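Local coordinates for PGRP-Hd - Peptidoglycan recognition protein homologue (Alvinella pompejana, PDB 3EP1) that probably recognises bacterial peptidoglycan in the innate immunity of a heat-tolerant deep-sea worm, at residues A[67-70]-A[71-74]; A[131-134]-A[135-139]; A[156-159]-A[160-164]. One frame throughout, in Å; residues are numbered along the deposited sequence.

Contact 1: residues A[67-70]-A[71-74]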
# COMPACT_ATOMS: atom_id res chain seq x y z
N GLN A 67 0.06 15.32 19.25
CA GLN A 67 -0.30 14.26 20.18
C GLN A 67 -0.45 14.88 21.57
O GLN A 67 -1.47 14.71 22.21
CB GLN A 67 0.76 13.16 20.21
CG GLN A 67 0.38 12.01 21.13
CD GLN A 67 1.46 10.97 21.26
OE1 GLN A 67 2.61 11.29 21.52
NE2 GLN A 67 1.08 9.71 21.10
N ASP A 68 0.58 15.60 22.01
CA ASP A 68 0.54 16.23 23.33
C ASP A 68 -0.75 17.03 23.55
O ASP A 68 -1.38 16.95 24.60
CB ASP A 68 1.74 17.17 23.50
CG ASP A 68 3.04 16.42 23.66
OD1 ASP A 68 4.10 17.08 23.59
OD2 ASP A 68 3.01 15.19 23.85
N ALA A 69 -1.12 17.81 22.53
CA ALA A 69 -2.31 18.63 22.58
C ALA A 69 -3.56 17.76 22.69
O ALA A 69 -4.50 18.10 23.41
CB ALA A 69 -2.40 19.50 21.32
N ASP A 70 -3.56 16.64 22.00
CA ASP A 70 -4.71 15.76 22.04
C ASP A 70 -4.85 15.08 23.40
O ASP A 70 -5.97 14.93 23.90
CB ASP A 70 -4.62 14.73 20.90
CG ASP A 70 -4.71 15.39 19.52
OD1 ASP A 70 -4.65 14.69 18.50
OD2 ASP A 70 -4.84 16.63 19.46
N PHE A 71 -3.74 14.68 24.00
CA PHE A 71 -3.79 14.06 25.32
C PHE A 71 -4.39 15.07 26.30
O PHE A 71 -5.33 14.76 27.03
CB PHE A 71 -2.39 13.66 25.81
CG PHE A 71 -1.90 12.35 25.24
CD1 PHE A 71 -2.72 11.23 25.21
CD2 PHE A 71 -0.59 12.23 24.80
CE1 PHE A 71 -2.25 10.01 24.75
CE2 PHE A 71 -0.12 11.01 24.34
CZ PHE A 71 -0.95 9.90 24.32
N LYS A 72 -3.85 16.29 26.30
CA LYS A 72 -4.33 17.34 27.20
C LYS A 72 -5.84 17.54 27.16
O LYS A 72 -6.46 17.84 28.18
CB LYS A 72 -3.65 18.67 26.87
CG LYS A 72 -2.21 18.79 27.33
CD LYS A 72 -1.72 20.22 27.11
CE LYS A 72 -1.61 20.58 25.62
NZ LYS A 72 -0.32 20.13 24.98
N GLU A 73 -6.42 17.39 25.98
CA GLU A 73 -7.86 17.57 25.82
C GLU A 73 -8.66 16.34 26.22
O GLU A 73 -9.89 16.36 26.15
CB GLU A 73 -8.19 17.94 24.38
CG GLU A 73 -7.64 19.29 23.96
CD GLU A 73 -7.93 19.59 22.50
OE1 GLU A 73 -9.12 19.56 22.12
OE2 GLU A 73 -6.96 19.85 21.75
N GLY A 74 -7.98 15.28 26.64
CA GLY A 74 -8.68 14.08 27.06
C GLY A 74 -8.79 12.93 26.06
O GLY A 74 -9.43 11.92 26.36
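Q67 and F71 lie side by side one turn apart near the C-terminal end of helix 59-72, their side chains pointing the same way. The glutamine is an extended chain with CG anti to its backbone N (chi1 -177°), a torsion that carries it alongside the phenyl ring of F71. From CB outward, CG meets the ring first, 3.4 Å from CE2 of F71. The amide carbon CD follows at 3.5 Å from the same CE2, and OE1 stays near that atom too. At the tip, NE2 lies 3.7 Å from CE2 of F71, with the amide and ring planes 30° apart. The polar end is anchored beyond the ring, since NE2 donates to D77 OD1 and to the carbonyl oxygen of I14. With an alanine here, CE2 of F71 would probably lose its CG and amide neighbours, and D77 OD1 and the carbonyl oxygen of I14 are likely to be left without this donor.

Helix 59-72 belongs to the amidase-like PGRP domain and ends in a Schellman motif, in which G74 takes a positive phi of 99° and its N bonds to F71 O. Along the backbone, F71 N bonds to Q67 O at 2.9 Å and K72 N to D68 O at 3.1 Å, both regular i to i+4 bonds. E73 N reaches A69 O at 3.3 Å, and its bond to D70 O is weak. K72, bent at chi3 and chi4, folds back until NZ is 3.5 Å from CA of A69. On D70, OD1 accepts a hydrogen bond from K79 N.

Contact 2: residues A[131-134]-A[135-139]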
# COMPACT_ATOMS: atom_id res chain seq x y z
N ALA A 131 0.73 11.58 -2.10
CA ALA A 131 0.88 10.78 -0.89
C ALA A 131 -0.52 10.39 -0.43
O ALA A 131 -0.76 9.24 -0.05
CB ALA A 131 1.59 11.58 0.21
N LEU A 132 -1.42 11.35 -0.48
CA LEU A 132 -2.80 11.12 -0.10
C LEU A 132 -3.34 10.00 -0.98
O LEU A 132 -3.92 9.04 -0.50
CB LEU A 132 -3.64 12.38 -0.30
CG LEU A 132 -5.15 12.25 -0.10
CD1 LEU A 132 -5.46 11.42 1.13
CD2 LEU A 132 -5.76 13.63 0.02
N SER A 133 -3.12 10.14 -2.28
CA SER A 133 -3.57 9.15 -3.25
C SER A 133 -2.97 7.78 -2.95
O SER A 133 -3.68 6.77 -2.97
CB SER A 133 -3.18 9.58 -4.66
OG SER A 133 -3.72 8.68 -5.61
N LYS A 134 -1.67 7.75 -2.67
CA LYS A 134 -0.99 6.49 -2.38
C LYS A 134 -1.54 5.81 -1.13
O LYS A 134 -1.79 4.61 -1.13
CB LYS A 134 0.52 6.73 -2.20
CG LYS A 134 1.33 5.46 -1.90
CD LYS A 134 2.84 5.76 -1.81
CE LYS A 134 3.12 6.76 -0.69
NZ LYS A 134 4.46 7.38 -0.79
N LEU A 135 -1.73 6.58 -0.06
CA LEU A 135 -2.24 6.03 1.19
C LEU A 135 -3.56 5.28 0.98
O LEU A 135 -3.75 4.17 1.47
CB LEU A 135 -2.44 7.16 2.21
CG LEU A 135 -3.10 6.78 3.54
CD1 LEU A 135 -2.22 5.80 4.28
CD2 LEU A 135 -3.33 8.02 4.38
N ILE A 136 -4.47 5.89 0.25
CA ILE A 136 -5.77 5.29 -0.00
C ILE A 136 -5.65 4.02 -0.85
O ILE A 136 -6.17 2.96 -0.50
CB ILE A 136 -6.68 6.30 -0.71
CG1 ILE A 136 -6.82 7.55 0.17
CG2 ILE A 136 -8.02 5.64 -1.05
CD1 ILE A 136 -7.48 8.74 -0.51
N ILE A 137 -4.95 4.14 -1.97
CA ILE A 137 -4.79 3.00 -2.85
C ILE A 137 -4.11 1.84 -2.12
O ILE A 137 -4.52 0.68 -2.27
CB ILE A 137 -4.02 3.43 -4.12
CG1 ILE A 137 -4.85 4.47 -4.87
CG2 ILE A 137 -3.75 2.23 -5.03
CD1 ILE A 137 -4.25 4.96 -6.17
N CYS A 138 -3.12 2.13 -1.29
CA CYS A 138 -2.46 1.06 -0.55
C CYS A 138 -3.35 0.57 0.59
O CYS A 138 -3.24 -0.58 1.03
CB CYS A 138 -1.10 1.52 -0.04
SG CYS A 138 0.11 1.78 -1.39
N GLY A 139 -4.24 1.43 1.07
CA GLY A 139 -5.13 1.02 2.14
C GLY A 139 -6.10 0.01 1.56
O GLY A 139 -6.40 -1.02 2.16
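L132 and I136 meet beside the buried flank of helix 126-141, an amphipathic helix packed against the mixed sheet of the amidase-like PGRP domain; L132 is buried, I136 partly exposed. Their side chains cross at a slant, with CD1 of L132 3.7 Å from CD1 of I136. The isoleucine does most of the reaching: with CG1 anti to its carbonyl carbon (chi1 -58°), its chain runs back along the helix to bring CD1 to the leucine. On the way it lies close over the backbone, its CG1 3.3 Å from L132 O. Nearby, the buried A131 and L135 turn to the sheet: both touch I90, while A131 also packs on I84 and L135 on F82. With L132, they make up the tightly filled side.

The other flank is looser and less buried. OG of S133 lies 3.8 Å from CD1 of I137, and CG1 of I137 comes within 3.2 Å of S133 O. The backbone stays regular on both flanks, as L135 N to A131 O shows at 2.8 Å and I137 N to S133 O with an N-H...O angle of 172°. K134 touches its neighbour of the next turn through the aliphatic root of its chain, then bends at chi3; its side chain bridges the sheet edge, at I90, and the subunit interface, where it packs on I137 of the second subunit. C138 secures that interface, because its sulfur forms a disulfide with C138 of the second subunit. Within the helix, the same SG rests 3.4 Å from K134 O and 3.9 Å from K134 CG.

Contact 3: residues A[156-159]-A[160-164]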
# COMPACT_ATOMS: atom_id res chain seq x y z
N ALA A 156 -14.62 23.89 6.13
CA ALA A 156 -14.34 24.09 7.55
C ALA A 156 -13.37 23.06 8.09
O ALA A 156 -12.54 23.36 8.95
CB ALA A 156 -15.64 24.04 8.34
N MET A 157 -13.46 21.85 7.56
CA MET A 157 -12.61 20.75 7.99
C MET A 157 -11.19 20.78 7.44
O MET A 157 -10.23 20.61 8.20
CB MET A 157 -13.23 19.42 7.59
CG MET A 157 -14.50 19.07 8.32
SD MET A 157 -15.29 17.64 7.57
CE MET A 157 -14.02 16.44 7.65
N SER A 158 -11.07 20.99 6.13
CA SER A 158 -9.77 20.98 5.47
C SER A 158 -9.38 22.24 4.70
O SER A 158 -8.33 22.28 4.05
CB SER A 158 -9.71 19.79 4.52
OG SER A 158 -10.70 19.90 3.53
N GLY A 159 -10.21 23.27 4.76
CA GLY A 159 -9.89 24.49 4.05
C GLY A 159 -10.60 24.59 2.71
O GLY A 159 -10.76 23.60 1.99
N GLN A 160 -11.03 25.80 2.39
CA GLN A 160 -11.73 26.10 1.15
C GLN A 160 -10.98 25.60 -0.07
O GLN A 160 -11.54 24.91 -0.91
CB GLN A 160 -11.91 27.61 1.02
CG GLN A 160 -13.33 28.10 1.23
CD GLN A 160 -14.26 27.60 0.16
OE1 GLN A 160 -13.86 27.46 -1.00
NE2 GLN A 160 -15.51 27.33 0.53
N ALA A 161 -9.70 25.96 -0.15
CA ALA A 161 -8.88 25.56 -1.27
C ALA A 161 -8.85 24.05 -1.47
O ALA A 161 -8.91 23.57 -2.59
CB ALA A 161 -7.45 26.10 -1.11
N PHE A 162 -8.78 23.29 -0.38
CA PHE A 162 -8.75 21.84 -0.52
C PHE A 162 -10.09 21.30 -0.98
O PHE A 162 -10.15 20.44 -1.85
CB PHE A 162 -8.39 21.17 0.81
CG PHE A 162 -7.60 19.91 0.65
CD1 PHE A 162 -7.99 18.94 -0.28
CD2 PHE A 162 -6.44 19.70 1.39
CE1 PHE A 162 -7.24 17.79 -0.46
CE2 PHE A 162 -5.68 18.55 1.22
CZ PHE A 162 -6.08 17.59 0.30
N TYR A 163 -11.16 21.80 -0.38
CA TYR A 163 -12.51 21.39 -0.72
C TYR A 163 -12.84 21.69 -2.18
O TYR A 163 -13.41 20.85 -2.88
CB TYR A 163 -13.51 22.13 0.18
CG TYR A 163 -14.95 21.83 -0.11
CD1 TYR A 163 -15.57 20.68 0.40
CD2 TYR A 163 -15.71 22.68 -0.91
CE1 TYR A 163 -16.90 20.41 0.13
CE2 TYR A 163 -17.04 22.41 -1.19
CZ TYR A 163 -17.64 21.28 -0.67
OH TYR A 163 -18.96 21.02 -0.93
N ASP A 164 -12.48 22.88 -2.64
CA ASP A 164 -12.74 23.28 -4.02
C ASP A 164 -12.15 22.31 -5.02
O ASP A 164 -12.78 21.96 -6.01
CB ASP A 164 -12.16 24.67 -4.29
CG ASP A 164 -12.97 25.78 -3.66
OD1 ASP A 164 -12.46 26.92 -3.61
OD2 ASP A 164 -14.12 25.52 -3.23
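Van der Waals contact joins S158 to F162 where helix 155-158 gives way to helix 160-167. CB of F162 does the touching, 3.4 Å from S158 O and 3.8 Å from S158 OG, while the ring leads away from the serine and packs on L31 of strand 26-33. S158 OG stands between the backbone N and the carbonyl carbon (chi1 61°), a crowded position that still lets it hydrogen-bond T153 OG1, with a weak second bond to T154 O.

Of the backbone hydrogen bonds, one spans the junction: Y163 N donates to G159 O at 3.0 Å, nearly straight at 170°. CB of Y163 lies 3.6 Å from the same oxygen, and its side chain continues outward to touch P155.

Conformation explains the glycine. G159 has phi 99°, and a side chain there would press on Q160 N and on the carbonyl oxygen of S158. It is both the first residue to leave the earlier helix and the N-cap of the next, so the arrangement is a helix-to-helix junction in which one positive-phi glycine ends helix 155-158 and N-caps helix 160-167.

How the contacts relate
All three contacts are local, each lying along a helix or at a junction, but their surroundings differ. Contact 1, at a helix end, is partly exposed; contact 3 is buried; contact 2 is buried on its sheet side and joined to a second subunit on another. Contacts 2 and 3 touch, with CD2 of L132 4.0 Å from CZ of F162, so helices 126-141 and 160-167 share apolar packing although the centres of the two contacts are about 19 Å apart. Contact 1 stands off, its nearest atoms about 16 Å from contact 2 and about 13 Å from contact 3. Amide-ring contact and charged side chains mark contact 1, aliphatic groups and a disulfide contact 2, and a glycine turn contact 3.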